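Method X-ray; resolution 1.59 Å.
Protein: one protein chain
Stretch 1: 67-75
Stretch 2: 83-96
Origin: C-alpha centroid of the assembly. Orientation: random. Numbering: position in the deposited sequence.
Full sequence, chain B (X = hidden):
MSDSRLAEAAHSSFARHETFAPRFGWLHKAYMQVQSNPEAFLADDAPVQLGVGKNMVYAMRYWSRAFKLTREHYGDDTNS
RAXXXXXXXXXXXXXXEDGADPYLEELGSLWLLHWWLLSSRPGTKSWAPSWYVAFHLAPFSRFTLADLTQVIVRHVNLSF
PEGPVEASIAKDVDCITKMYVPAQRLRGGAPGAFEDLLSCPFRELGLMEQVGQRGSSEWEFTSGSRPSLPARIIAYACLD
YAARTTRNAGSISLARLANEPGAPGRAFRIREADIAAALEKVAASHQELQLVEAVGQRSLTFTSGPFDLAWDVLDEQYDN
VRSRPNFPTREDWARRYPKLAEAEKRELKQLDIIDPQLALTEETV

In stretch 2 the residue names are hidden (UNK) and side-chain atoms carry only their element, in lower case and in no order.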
# COMPACT_ATOMS: atom_id res chain seq x y z
N PHE B 67 -16.66 1.43 3.84
CA PHE B 67 -15.95 2.62 3.26
C PHE B 67 -16.93 3.44 2.39
O PHE B 67 -16.51 4.42 1.76
CB PHE B 67 -14.70 2.22 2.43
CG PHE B 67 -13.50 1.93 3.29
CD1 PHE B 67 -12.92 2.95 4.06
CD2 PHE B 67 -12.97 0.65 3.35
CE1 PHE B 67 -11.81 2.67 4.85
CE2 PHE B 67 -11.89 0.36 4.15
CZ PHE B 67 -11.29 1.36 4.93
N LYS B 68 -18.21 3.08 2.39
CA LYS B 68 -19.24 3.84 1.64
C LYS B 68 -19.04 3.72 0.15
O LYS B 68 -19.39 4.63 -0.64
CB LYS B 68 -19.37 5.31 2.11
CG LYS B 68 -19.42 5.52 3.62
CD LYS B 68 -20.48 4.77 4.38
CE LYS B 68 -20.86 5.42 5.72
NZ LYS B 68 -19.69 5.59 6.61
N LEU B 69 -18.46 2.59 -0.26
CA LEU B 69 -18.19 2.30 -1.67
C LEU B 69 -19.30 1.47 -2.27
O LEU B 69 -19.44 1.42 -3.50
CB LEU B 69 -16.83 1.58 -1.82
CG LEU B 69 -15.63 2.41 -1.32
CD1 LEU B 69 -14.40 1.52 -1.25
CD2 LEU B 69 -15.26 3.59 -2.21
N THR B 70 -20.09 0.80 -1.42
CA THR B 70 -21.32 0.16 -1.86
C THR B 70 -22.41 0.46 -0.87
O THR B 70 -22.11 0.88 0.27
CB THR B 70 -21.22 -1.36 -1.89
OG1 THR B 70 -20.80 -1.84 -0.57
CG2 THR B 70 -20.21 -1.85 -2.95
N ARG B 71 -23.66 0.30 -1.36
CA ARG B 71 -24.83 0.21 -0.49
C ARG B 71 -25.44 -1.16 -0.76
O ARG B 71 -25.22 -1.72 -1.85
CB ARG B 71 -25.87 1.32 -0.81
CG ARG B 71 -25.65 2.71 -0.18
CD ARG B 71 -26.58 2.67 1.08
NE ARG B 71 -26.87 4.00 1.34
CZ ARG B 71 -27.33 4.52 2.44
NH1 ARG B 71 -27.64 3.74 3.47
NH2 ARG B 71 -27.47 5.84 2.44
N GLU B 72 -26.21 -1.69 0.17
CA GLU B 72 -26.86 -2.95 -0.04
C GLU B 72 -28.39 -2.78 0.10
O GLU B 72 -28.90 -1.94 0.87
CB GLU B 72 -26.33 -4.03 0.96
CG GLU B 72 -24.84 -4.32 0.79
CD GLU B 72 -24.40 -5.48 1.63
OE1 GLU B 72 -25.23 -6.15 2.29
OE2 GLU B 72 -23.18 -5.70 1.67
N HIS B 73 -29.10 -3.61 -0.68
CA HIS B 73 -30.59 -3.57 -0.67
C HIS B 73 -31.15 -4.83 -1.22
O HIS B 73 -30.47 -5.48 -1.98
CB HIS B 73 -31.11 -2.38 -1.47
CG HIS B 73 -32.52 -1.98 -1.08
ND1 HIS B 73 -33.54 -2.14 -1.92
CD2 HIS B 73 -33.08 -1.59 0.13
CE1 HIS B 73 -34.69 -1.75 -1.33
NE2 HIS B 73 -34.41 -1.43 -0.07
N TYR B 74 -32.39 -5.20 -0.89
CA TYR B 74 -32.99 -6.36 -1.57
C TYR B 74 -33.05 -6.16 -3.09
O TYR B 74 -33.26 -5.04 -3.59
CB TYR B 74 -34.39 -6.67 -1.02
CG TYR B 74 -34.46 -6.63 0.51
CD1 TYR B 74 -34.04 -7.72 1.28
CD2 TYR B 74 -34.93 -5.49 1.17
CE1 TYR B 74 -34.11 -7.69 2.67
CE2 TYR B 74 -34.99 -5.44 2.55
CZ TYR B 74 -34.58 -6.54 3.30
OH TYR B 74 -34.65 -6.49 4.69
N GLY B 75 -32.81 -7.25 -3.83
CA GLY B 75 -33.01 -7.27 -5.27
C GLY B 75 -34.52 -7.25 -5.48
O GLY B 75 -35.27 -7.41 -4.54
N UNK B 83 -29.44 -9.65 0.37
CA UNK B 83 -29.04 -8.23 0.29
C UNK B 83 -27.99 -8.14 -0.80
O UNK B 83 -26.89 -8.69 -0.69
c UNK B 83 -28.51 -7.70 1.63
c UNK B 83 -29.52 -4.75 2.94
s UNK B 83 -30.57 -6.06 2.31
c UNK B 83 -29.64 -7.52 2.67
N UNK B 84 -28.36 -7.50 -1.88
CA UNK B 84 -27.46 -7.33 -3.01
C UNK B 84 -26.61 -6.03 -2.81
O UNK B 84 -27.01 -5.13 -2.09
c UNK B 84 -28.76 -9.68 -4.24
c UNK B 84 -29.46 -8.40 -6.19
c UNK B 84 -29.24 -8.34 -4.70
c UNK B 84 -28.25 -7.20 -4.33
N UNK B 85 -25.52 -5.93 -3.59
CA UNK B 85 -24.56 -4.76 -3.47
C UNK B 85 -24.52 -3.88 -4.70
O UNK B 85 -24.72 -4.42 -5.80
o UNK B 85 -23.13 -5.85 -1.88
c UNK B 85 -23.14 -5.25 -3.16
N UNK B 86 -24.40 -2.58 -4.52
CA UNK B 86 -24.47 -1.60 -5.63
C UNK B 86 -23.37 -0.59 -5.32
O UNK B 86 -23.29 -0.13 -4.21
c UNK B 86 -28.93 -3.92 -6.12
c UNK B 86 -25.85 -0.97 -5.71
c UNK B 86 -26.94 -2.01 -5.85
c UNK B 86 -27.60 -2.54 -4.72
c UNK B 86 -28.31 -3.42 -7.27
c UNK B 86 -27.32 -2.44 -7.13
c UNK B 86 -28.56 -3.52 -4.85
o UNK B 86 -29.91 -4.85 -6.29
N UNK B 87 -22.55 -0.27 -6.34
CA UNK B 87 -21.52 0.74 -6.18
C UNK B 87 -22.09 2.18 -5.99
O UNK B 87 -23.03 2.57 -6.68
c UNK B 87 -20.72 0.66 -7.52
c UNK B 87 -21.76 0.28 -8.55
c UNK B 87 -22.72 -0.65 -7.78
N UNK B 88 -21.50 2.95 -5.05
CA UNK B 88 -21.97 4.29 -4.80
C UNK B 88 -21.35 5.22 -5.81
O UNK B 88 -20.30 4.86 -6.43
c UNK B 88 -22.14 3.82 -2.34
c UNK B 88 -21.56 4.73 -3.39
o UNK B 88 -20.12 4.66 -3.31
N UNK B 89 -21.89 6.40 -5.96
CA UNK B 89 -21.29 7.39 -6.85
C UNK B 89 -19.91 7.73 -6.36
O UNK B 89 -19.02 8.00 -7.17
c UNK B 89 -19.10 13.07 -7.19
c UNK B 89 -22.23 8.60 -6.90
c UNK B 89 -19.71 12.80 -8.42
c UNK B 89 -20.49 11.64 -8.48
c UNK B 89 -21.88 9.98 -9.09
c UNK B 89 -21.65 9.73 -7.74
n UNK B 89 -21.23 11.13 -9.50
c UNK B 89 -20.74 10.81 -7.31
c UNK B 89 -19.29 12.23 -6.06
c UNK B 89 -20.11 11.11 -6.11
N UNK B 90 -19.69 7.72 -5.02
CA UNK B 90 -18.35 8.00 -4.53
C UNK B 90 -17.31 6.99 -5.00
O UNK B 90 -16.13 7.33 -5.26
c UNK B 90 -18.33 8.13 -2.95
c UNK B 90 -18.96 9.42 -2.44
o UNK B 90 -21.16 8.39 -2.74
o UNK B 90 -20.99 10.55 -2.28
c UNK B 90 -20.48 9.48 -2.50
N UNK B 91 -17.69 5.71 -5.08
CA UNK B 91 -16.78 4.70 -5.58
C UNK B 91 -16.51 4.96 -7.08
O UNK B 91 -15.35 4.86 -7.51
c UNK B 91 -17.35 3.29 -5.41
N UNK B 92 -17.52 5.34 -7.86
CA UNK B 92 -17.28 5.70 -9.27
C UNK B 92 -16.29 6.90 -9.33
O UNK B 92 -15.44 6.89 -10.21
c UNK B 92 -18.50 6.73 -11.32
n UNK B 92 -17.72 6.32 -13.68
n UNK B 92 -16.58 7.42 -15.35
c UNK B 92 -16.64 6.98 -14.09
n UNK B 92 -15.63 7.29 -13.24
c UNK B 92 -17.90 5.76 -12.32
c UNK B 92 -18.60 6.09 -9.94
N UNK B 93 -16.43 7.89 -8.46
CA UNK B 93 -15.58 9.06 -8.50
C UNK B 93 -14.15 8.69 -8.12
O UNK B 93 -13.21 9.21 -8.70
c UNK B 93 -13.67 12.77 -6.60
c UNK B 93 -15.29 11.32 -7.43
c UNK B 93 -16.19 10.13 -7.61
c UNK B 93 -15.24 12.48 -8.19
c UNK B 93 -12.28 12.49 -4.71
c UNK B 93 -12.90 11.25 -4.43
n UNK B 93 -14.26 13.32 -7.71
c UNK B 93 -12.65 13.27 -5.76
c UNK B 93 -14.30 11.50 -6.37
c UNK B 93 -13.89 10.71 -5.28
N UNK B 94 -13.95 7.83 -7.10
CA UNK B 94 -12.62 7.58 -6.57
C UNK B 94 -11.86 6.45 -7.24
O UNK B 94 -10.66 6.57 -7.59
c UNK B 94 -11.37 6.87 -4.40
c UNK B 94 -12.74 7.25 -5.05
c UNK B 94 -11.60 6.31 -3.00
c UNK B 94 -10.39 8.07 -4.38
N UNK B 95 -12.53 5.32 -7.44
CA UNK B 95 -11.88 4.09 -7.79
C UNK B 95 -11.91 3.71 -9.26
O UNK B 95 -11.19 2.78 -9.64
c UNK B 95 -10.77 2.99 -5.15
c UNK B 95 -12.47 2.91 -6.96
c UNK B 95 -13.04 1.93 -4.78
c UNK B 95 -12.24 3.06 -5.45
N UNK B 96 -12.76 4.29 -10.06
CA UNK B 96 -12.81 3.95 -11.48
C UNK B 96 -11.46 4.22 -12.12
O UNK B 96 -10.71 5.14 -11.72
c UNK B 96 -13.88 4.79 -12.14
o UNK B 96 -13.75 4.53 -14.48
c UNK B 96 -14.34 4.18 -13.43
o UNK B 96 -15.23 3.33 -13.40
O HOH W 1 -20.96 6.78 -0.44
O HOH W 2 -21.27 -4.63 0.01

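Position 83 carries an unbranched chain of two carbons, a sulfur and a terminal carbon, so it is methionine. The sulfur lies over one face of the Tyr74 ring, with Met83 SD 3.9 Å from Tyr74 CE1, while Met83 CE reaches to 3.5 Å from Glu72 O. Position 84 has four carbons forked at the second, the pattern of leucine. Its backbone pairs with His73 in both directions: Leu84 N donates to His73 O and His73 N to Leu84 O, each at 2.9 Å. Beside it, Gly75 leaves room for the fork; an ideal CB there would fall 2.9 Å from Leu84 CD1, a clash.

Position 85 bears one carbon and one oxygen and is serine. Its side chain shares a sheet face with that of Glu72, and Ser85 OG lies 3.5 Å from Glu72 CG. One water joins the two, donating to Glu72 OE2 and accepting from Ser85 OG and Thr70 OG1. Position 86 shows a carbon leading to a six-carbon ring with one oxygen: tyrosine. It shares the other face with Arg71 and His73, its ring edge near their carbonyl oxygens. Tyr86 N donates to Arg71 O and Arg71 N to Tyr86 O, both at 2.9 Å.

At position 87 three carbons close onto the backbone nitrogen, giving proline. Paired with Thr70 at a non-hydrogen-bonded site, it makes a CA-H...O contact, Pro87 CA lying 3.5 Å from Leu69 O. Position 88 has a carbon bearing one oxygen and one carbon: threonine. Thr88 OG1 donates to Lys68 O at 2.8 Å and accepts from the backbone N of position 91 at 3.2 Å, capping the helix, while Thr88 N donates to Leu69 O at 3.0 Å.

Position 89, with fused five- and six-membered rings of eight carbons and one nitrogen beyond its first carbon, is tryptophan and points away. Position 90 has three carbons, the last with two oxygens; it is glutamate, and a water bridges Glu90 OE1 to Lys68 O. Position 91, a lone carbon, is alanine, with CB 3.8 Å from Leu69 CD2. Positions 92 (three carbons, a nitrogen, then a carbon with two nitrogens) and 93 (the same eight carbons and one nitrogen in fused rings as at 89) are arginine and tryptophan, both out of reach. Position 94 has four carbons forked at the second, so it is leucine; position 95 has the same pattern and is leucine too, with Leu95 CD1 3.8 Å from Leu69 CD2. Position 96, two carbons ending in two oxygens, is aspartate and makes no contact with stretch 1.

The contact thus combines an antiparallel backbone ladder with a threonine that links the helix start to Lys68 and Leu69, and Leu69 extends the packing onto the helix.

Stretch 2 (83-96) MLSYPTWEARWLLD
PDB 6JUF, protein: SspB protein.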